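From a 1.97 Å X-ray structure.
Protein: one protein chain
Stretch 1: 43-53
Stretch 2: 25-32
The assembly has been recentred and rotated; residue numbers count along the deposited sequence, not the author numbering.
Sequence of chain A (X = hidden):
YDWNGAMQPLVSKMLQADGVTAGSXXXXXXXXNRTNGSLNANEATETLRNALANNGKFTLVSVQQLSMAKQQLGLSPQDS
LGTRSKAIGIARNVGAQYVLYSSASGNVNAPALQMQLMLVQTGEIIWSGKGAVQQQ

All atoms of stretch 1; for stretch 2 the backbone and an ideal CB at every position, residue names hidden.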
# COMPACT_ATOMS: atom_id res chain seq x y z
N GLU A 43 -10.25 3.38 6.10
CA GLU A 43 -10.27 2.46 7.25
C GLU A 43 -9.47 1.18 7.03
O GLU A 43 -8.86 0.62 7.93
CB GLU A 43 -11.71 2.11 7.61
CG GLU A 43 -11.86 1.36 8.93
CD GLU A 43 -13.29 0.90 9.18
OE1 GLU A 43 -13.98 0.46 8.21
OE2 GLU A 43 -13.70 0.96 10.38
N ALA A 44 -9.48 0.70 5.79
CA ALA A 44 -8.66 -0.44 5.39
C ALA A 44 -7.20 -0.02 5.30
O ALA A 44 -6.33 -0.81 5.66
CB ALA A 44 -9.12 -0.94 4.02
N THR A 45 -6.95 1.21 4.86
CA THR A 45 -5.61 1.75 4.65
C THR A 45 -4.93 2.02 5.99
O THR A 45 -3.76 1.72 6.12
CB THR A 45 -5.66 3.05 3.83
OG1 THR A 45 -6.35 2.83 2.59
CG2 THR A 45 -4.25 3.55 3.53
N GLU A 46 -5.68 2.56 6.96
CA GLU A 46 -5.20 2.72 8.34
C GLU A 46 -4.78 1.42 8.98
O GLU A 46 -3.72 1.30 9.59
CB GLU A 46 -6.20 3.44 9.24
CG GLU A 46 -6.17 4.96 9.09
CD GLU A 46 -4.88 5.59 9.63
OE1 GLU A 46 -4.43 5.18 10.72
OE2 GLU A 46 -4.28 6.50 8.99
N THR A 47 -5.62 0.40 8.81
CA THR A 47 -5.27 -0.92 9.31
C THR A 47 -3.92 -1.39 8.75
O THR A 47 -3.09 -1.94 9.45
CB THR A 47 -6.39 -1.94 8.99
OG1 THR A 47 -7.58 -1.56 9.70
CG2 THR A 47 -6.03 -3.36 9.40
N LEU A 48 -3.75 -1.19 7.45
CA LEU A 48 -2.61 -1.65 6.73
C LEU A 48 -1.37 -0.93 7.26
O LEU A 48 -0.33 -1.56 7.50
CB LEU A 48 -2.77 -1.37 5.21
CG LEU A 48 -1.63 -1.95 4.35
CD1 LEU A 48 -1.34 -3.39 4.65
CD2 LEU A 48 -1.92 -1.73 2.86
N ARG A 49 -1.47 0.38 7.39
CA ARG A 49 -0.36 1.24 7.82
C ARG A 49 0.08 0.78 9.22
O ARG A 49 1.28 0.71 9.55
CB ARG A 49 -0.76 2.70 7.78
CG ARG A 49 -0.85 3.33 6.40
CD ARG A 49 -1.39 4.75 6.47
NE ARG A 49 -0.55 5.56 7.33
CZ ARG A 49 0.45 6.36 6.94
NH1 ARG A 49 0.73 6.51 5.67
NH2 ARG A 49 1.16 7.03 7.84
N ASN A 50 -0.91 0.39 10.03
CA ASN A 50 -0.60 -0.11 11.38
C ASN A 50 0.14 -1.41 11.38
O ASN A 50 1.19 -1.53 12.02
CB ASN A 50 -1.88 -0.16 12.21
CG ASN A 50 -2.38 1.23 12.58
OD1 ASN A 50 -3.56 1.53 12.46
ND2 ASN A 50 -1.48 2.08 13.03
N ALA A 51 -0.37 -2.37 10.62
CA ALA A 51 0.30 -3.65 10.44
C ALA A 51 1.76 -3.47 9.97
O ALA A 51 2.64 -4.22 10.39
CB ALA A 51 -0.44 -4.56 9.48
N LEU A 52 1.99 -2.47 9.12
CA LEU A 52 3.31 -2.23 8.57
C LEU A 52 4.24 -1.49 9.52
O LEU A 52 5.45 -1.80 9.55
CB LEU A 52 3.17 -1.43 7.29
CG LEU A 52 2.54 -2.20 6.14
CD1 LEU A 52 2.08 -1.26 5.06
CD2 LEU A 52 3.50 -3.24 5.58
N ALA A 53 3.70 -0.51 10.26
CA ALA A 53 4.44 0.22 11.27
C ALA A 53 4.80 -0.62 12.49
O ALA A 53 5.78 -0.30 13.15
CB ALA A 53 3.65 1.44 11.74
N UNK A 25 12.05 3.14 4.34
CA UNK A 25 10.99 4.10 4.15
C UNK A 25 10.06 3.49 3.10
O UNK A 25 10.45 3.10 1.97
CB UNK A 25 11.53 5.47 3.73
N UNK A 26 8.79 3.40 3.47
CA UNK A 26 7.79 2.70 2.65
C UNK A 26 6.65 3.66 2.37
O UNK A 26 6.09 4.23 3.28
CB UNK A 26 7.28 1.43 3.34
N UNK A 27 6.32 3.86 1.10
CA UNK A 27 5.11 4.51 0.69
C UNK A 27 3.93 3.56 0.53
O UNK A 27 3.91 2.70 -0.34
CB UNK A 27 5.36 5.25 -0.62
N UNK A 28 2.92 3.73 1.37
CA UNK A 28 1.76 2.83 1.39
C UNK A 28 0.61 3.45 0.59
O UNK A 28 -0.03 4.41 1.04
CB UNK A 28 1.32 2.54 2.83
N UNK A 29 0.38 2.92 -0.60
CA UNK A 29 -0.69 3.44 -1.44
C UNK A 29 -2.02 3.04 -0.78
O UNK A 29 -2.09 2.01 -0.10
CB UNK A 29 -0.59 2.91 -2.87
N UNK A 30 -3.03 3.89 -0.94
CA UNK A 30 -4.33 3.65 -0.31
C UNK A 30 -4.98 2.44 -0.99
O UNK A 30 -4.86 2.24 -2.20
CB UNK A 30 -5.23 4.88 -0.41
N UNK A 31 -5.62 1.61 -0.18
CA UNK A 31 -6.29 0.41 -0.66
C UNK A 31 -7.36 0.83 -1.69
O UNK A 31 -8.19 1.73 -1.44
CB UNK A 31 -6.91 -0.37 0.50
N UNK A 32 -7.30 0.22 -2.86
CA UNK A 32 -8.20 0.49 -3.95
C UNK A 32 -9.37 -0.50 -4.01
O UNK A 32 -9.20 -1.70 -4.14
CB UNK A 32 -7.42 0.47 -5.27

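The helix of stretch 1 runs nearly antiparallel to the strand at 25-28, with 165° between their N-to-C directions and a closest axial approach of 10.2 Å. That spacing leaves room for a layer of side chains between the two backbones, so the direction of each CA-to-CB bond is the first test at every position.

At position 25 the backbone angles (-91/126) are extended, and no atom of stretch 1 lies within 5.5 Å of the ideal CB. The helix sets no requirement here; a beta-branched residue would suit the extended backbone, though many others would fit. The deposited residue is Val25, which makes no contact with the helix.

Position 26 points toward the helix, but its ideal CB also has nothing of stretch 1 within 5.5 Å. A short side chain would fall short, while leucine, isoleucine, methionine or an aromatic could reach the apolar end of Leu52. The residue is Leu26, with chi1 t and chi2 p, and its CD2 lies 3.9 Å from CD1 of Leu52.

The CA-to-CB bond at position 27 points away, as expected from the alternation of a strand, so stretch 1 says little about identity. Leu27 occupies it and stays out of contact.

Position 28 is closely hemmed in by the helix. Its CB points toward the helix, 4.3 Å from CG of Arg49, 4.5 Å from CD1 of Leu52 and 5.4 Å from CD2 of Leu48. All three neighbours are carbon, which favours an apolar side chain, and their closeness favours a compact one: valine, or perhaps alanine or isoleucine. Val28, chi1 t, spreads its two methyls between these neighbours: CG1 is 3.9 Å from Leu48 CD2 and 4.0 Å from Arg49 CG, whereas CG2 is 3.5 Å from Leu52 CD1. A water adds a polar link, donating to Val28 O (3.0 Å) and accepting from Arg49 NH1 (2.7 Å).

Position 29 points away, and its ideal CB is clear of the helix, so polar or apolar residues would be compatible. It is Asp29, whose OD1 accepts a weak hydrogen bond from the backbone N of position 30, at 3.2 Å and 128°.

At position 30 the CB lies sideways, 3.8 Å from OG1 of Thr45. A small residue, such as serine, alanine or threonine, would sit easily beside that hydroxyl. Ser30, chi1 p, packs its CB there without a hydrogen bond to Thr45.

Position 31 points toward the helix, with CB 3.9 Å from Thr45 OG1 and 4.2 Å from Ala44 CB. Its backbone N donates to Thr45 OG1 (3.1 Å, 155°), a bond available to any residue but proline; the nearby Ala44 CB favours a modest apolar side chain, such as valine, alanine or isoleucine. Val31, chi1 t, places CG2 4.0 Å from Ala44 CB and 4.3 Å from Leu48 CD2.

Position 32 points away and is unconstrained by the helix; a polar residue would be acceptable, and Asn32 is found.

Stretch 2 (25-32) VLLVDSVN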
# COMPACT_ATOMS: atom_id res chain seq x y z
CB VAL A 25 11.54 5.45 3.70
CG1 VAL A 25 10.40 6.46 3.54
CG2 VAL A 25 12.61 5.96 4.67
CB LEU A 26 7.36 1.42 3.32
CG LEU A 26 6.11 0.75 2.72
CD1 LEU A 26 6.41 0.06 1.39
CD2 LEU A 26 5.59 -0.24 3.74
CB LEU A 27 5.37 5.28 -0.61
CG LEU A 27 4.19 6.01 -1.23
CD1 LEU A 27 3.43 6.79 -0.19
CD2 LEU A 27 4.57 6.89 -2.41
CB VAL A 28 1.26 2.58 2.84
CG1 VAL A 28 -0.00 1.72 2.84
CG2 VAL A 28 2.34 1.93 3.64
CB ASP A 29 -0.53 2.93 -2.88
CG ASP A 29 -1.07 3.88 -3.92
OD1 ASP A 29 -1.54 4.98 -3.56
OD2 ASP A 29 -1.02 3.47 -5.11
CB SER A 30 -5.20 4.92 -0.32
OG SER A 30 -5.61 5.23 -1.63
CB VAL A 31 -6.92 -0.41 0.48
CG1 VAL A 31 -7.59 -1.68 -0.03
CG2 VAL A 31 -5.93 -0.70 1.60
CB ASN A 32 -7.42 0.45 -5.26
CG ASN A 32 -8.28 0.57 -6.49
OD1 ASN A 32 -9.18 1.39 -6.55
ND2 ASN A 32 -7.99 -0.23 -7.53
O HOH W 1 -0.52 6.34 3.29
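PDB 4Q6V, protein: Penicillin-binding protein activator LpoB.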